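Local coordinates for sp1 protein (Swine acute diarrhea syndrome coronavirus, PDB 6LPA), which is the coronavirus nonstructural protein 1 (nsp1), associated with host proliferation and immune evasion, probably by suppressing host gene expression, at the interface of chains A and B. Numbering follows the deposited sequence. Chains: chain A/B, sp1 protein.

The interface of chains A and B. Residues chain A 59, 61, 77, 80-81; chain B 77, 80-82.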
loop_
_atom_site.group_PDB
_atom_site.type_symbol
_atom_site.label_atom_id
_atom_site.label_comp_id
_atom_site.label_asym_id
_atom_site.label_seq_id
_atom_site.Cartn_x
_atom_site.Cartn_y
_atom_site.Cartn_z
ATOM N N SER A 59 -6.219 -3.583 -8.367
ATOM C CA SER A 59 -5.717 -4.444 -7.303
ATOM C C SER A 59 -4.240 -4.794 -7.458
ATOM O O SER A 59 -3.650 -5.354 -6.526
ATOM C CB SER A 59 -6.536 -5.730 -7.270
ATOM O OG SER A 59 -6.569 -6.282 -8.570
ATOM N N PHE A 61 -0.254 -4.646 -7.481
ATOM C CA PHE A 61 0.752 -3.913 -6.735
ATOM C C PHE A 61 1.782 -3.305 -7.676
ATOM O O PHE A 61 2.326 -3.987 -8.552
ATOM C CB PHE A 61 1.437 -4.830 -5.726
ATOM C CG PHE A 61 0.609 -5.081 -4.515
ATOM C CD1 PHE A 61 0.478 -4.103 -3.540
ATOM C CD2 PHE A 61 -0.086 -6.268 -4.370
ATOM C CE1 PHE A 61 -0.310 -4.328 -2.423
ATOM C CE2 PHE A 61 -0.880 -6.492 -3.257
ATOM C CZ PHE A 61 -0.981 -5.526 -2.282
ATOM N N THR A 77 -1.158 -0.817 -4.139
ATOM C CA THR A 77 -1.972 -1.138 -5.303
ATOM C C THR A 77 -2.043 0.067 -6.227
ATOM O O THR A 77 -2.018 1.216 -5.778
ATOM C CB THR A 77 -3.403 -1.556 -4.914
ATOM O OG1 THR A 77 -4.047 -0.494 -4.189
ATOM C CG2 THR A 77 -3.392 -2.858 -4.071
ATOM N N ALA A 80 -4.816 2.438 -5.215
ATOM C CA ALA A 80 -4.803 3.201 -3.969
ATOM C C ALA A 80 -4.618 4.695 -4.237
ATOM O O ALA A 80 -3.925 5.105 -5.176
ATOM C CB ALA A 80 -3.700 2.704 -3.035
ATOM N N ARG A 81 -5.236 5.512 -3.386
ATOM C CA ARG A 81 -5.268 6.966 -3.552
ATOM C C ARG A 81 -4.977 7.680 -2.234
ATOM O O ARG A 81 -5.875 8.271 -1.621
ATOM C CB ARG A 81 -6.619 7.415 -4.113
ATOM C CG ARG A 81 -6.910 6.950 -5.529
ATOM C CD ARG A 81 -6.097 7.746 -6.537
ATOM N NE ARG A 81 -6.365 7.320 -7.909
ATOM C CZ ARG A 81 -5.853 6.230 -8.467
ATOM N NH1 ARG A 81 -5.031 5.442 -7.781
ATOM N NH2 ARG A 81 -6.158 5.928 -9.717
ATOM N N THR B 77 -3.403 2.292 2.309
ATOM C CA THR B 77 -4.638 3.040 2.504
ATOM C C THR B 77 -5.779 2.076 2.806
ATOM O O THR B 77 -5.814 0.950 2.307
ATOM C CB THR B 77 -4.992 3.907 1.280
ATOM O OG1 THR B 77 -5.468 3.090 0.195
ATOM C CG2 THR B 77 -3.782 4.756 0.812
ATOM N N ALA B 80 -7.602 0.782 -0.274
ATOM C CA ALA B 80 -6.943 -0.088 -1.241
ATOM C C ALA B 80 -7.564 -1.477 -1.195
ATOM O O ALA B 80 -7.915 -1.978 -0.118
ATOM C CB ALA B 80 -5.440 -0.175 -0.960
ATOM N N ARG B 81 -7.697 -2.101 -2.369
ATOM C CA ARG B 81 -8.325 -3.415 -2.501
ATOM C C ARG B 81 -7.474 -4.379 -3.339
ATOM O O ARG B 81 -7.829 -4.739 -4.465
ATOM C CB ARG B 81 -9.724 -3.262 -3.094
ATOM C CG ARG B 81 -10.657 -2.416 -2.217
ATOM C CD ARG B 81 -11.249 -3.261 -1.089
ATOM N NE ARG B 81 -12.240 -2.538 -0.287
ATOM C CZ ARG B 81 -11.939 -1.659 0.667
ATOM N NH1 ARG B 81 -10.675 -1.380 0.938
ATOM N NH2 ARG B 81 -12.898 -1.064 1.360
ATOM N N PRO B 82 -6.379 -4.872 -2.786
ATOM C CA PRO B 82 -5.716 -6.011 -3.422
ATOM C C PRO B 82 -6.581 -7.254 -3.282
ATOM O O PRO B 82 -7.481 -7.329 -2.441
ATOM C CB PRO B 82 -4.417 -6.151 -2.634
ATOM C CG PRO B 82 -4.814 -5.718 -1.260
ATOM C CD PRO B 82 -5.850 -4.620 -1.436
HETATM O O HOH W 1 -6.680 -0.627 -4.790
HETATM O O HOH W 2 -7.200 4.389 -1.395
#
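The phenyl ring of A:Phe61 meets B:Pro82 at its CE2–CZ rim, where proline CB lies 3.5 Å from CZ, lifted from the ring plane rather than level with it. The same face carries the methyl CG2 of A:Thr77, 3.8 Å above the plane and displaced toward the rim. With CG anti to the carbonyl carbon (chi1 -77°), A:Phe61 adds little more than this rim, and A:Thr77 and B:Pro82 carry far more of the contact. The threonine methyl touches the proline too, CG2 to CB at 3.7 Å, the two side chains crossing at about a right angle, so methyl, ring rim and pyrrolidine form a small apolar cluster. Alongside, A:Ser59 offers its CB rather than its hydroxyl to the backbone of B:Arg81 and B:Pro82.

The other branch of A:Thr77 has a separate task. OG1 sits between the backbone N and the carbonyl carbon, which turns it toward water 1 at 2.7 Å. That water also takes the N–H of B:Arg81 in a nearly straight bond (176° at H). Water 2 repeats the bridge with the chains exchanged, from B:Thr77 OG1 to the amide of A:Arg81. Between the bridges the methyls of A:Ala80 and B:Ala80 lie alongside each other, CB to CB at 4.0 Å.

Each arginine folds back on its own loop. NH1 of A:Arg81 bonds to the carbonyl O of A:Ala80 at 2.9 Å; that oxygen lies in the guanidinium plane, whereas the donor stands above the carbonyl plane. B:Arg81 does likewise, probably stiffening both loops that supply the water-bound amides.

Among the groups described, polar exchange between chains is therefore relayed by water, while direct contact is mostly apolar. The patch illustrates how a two-fold symmetric pairing reuses one loop twice; it helps join the two nsp1 copies of the crystal, although the structure alone does not show that this dimer forms in the infected cell.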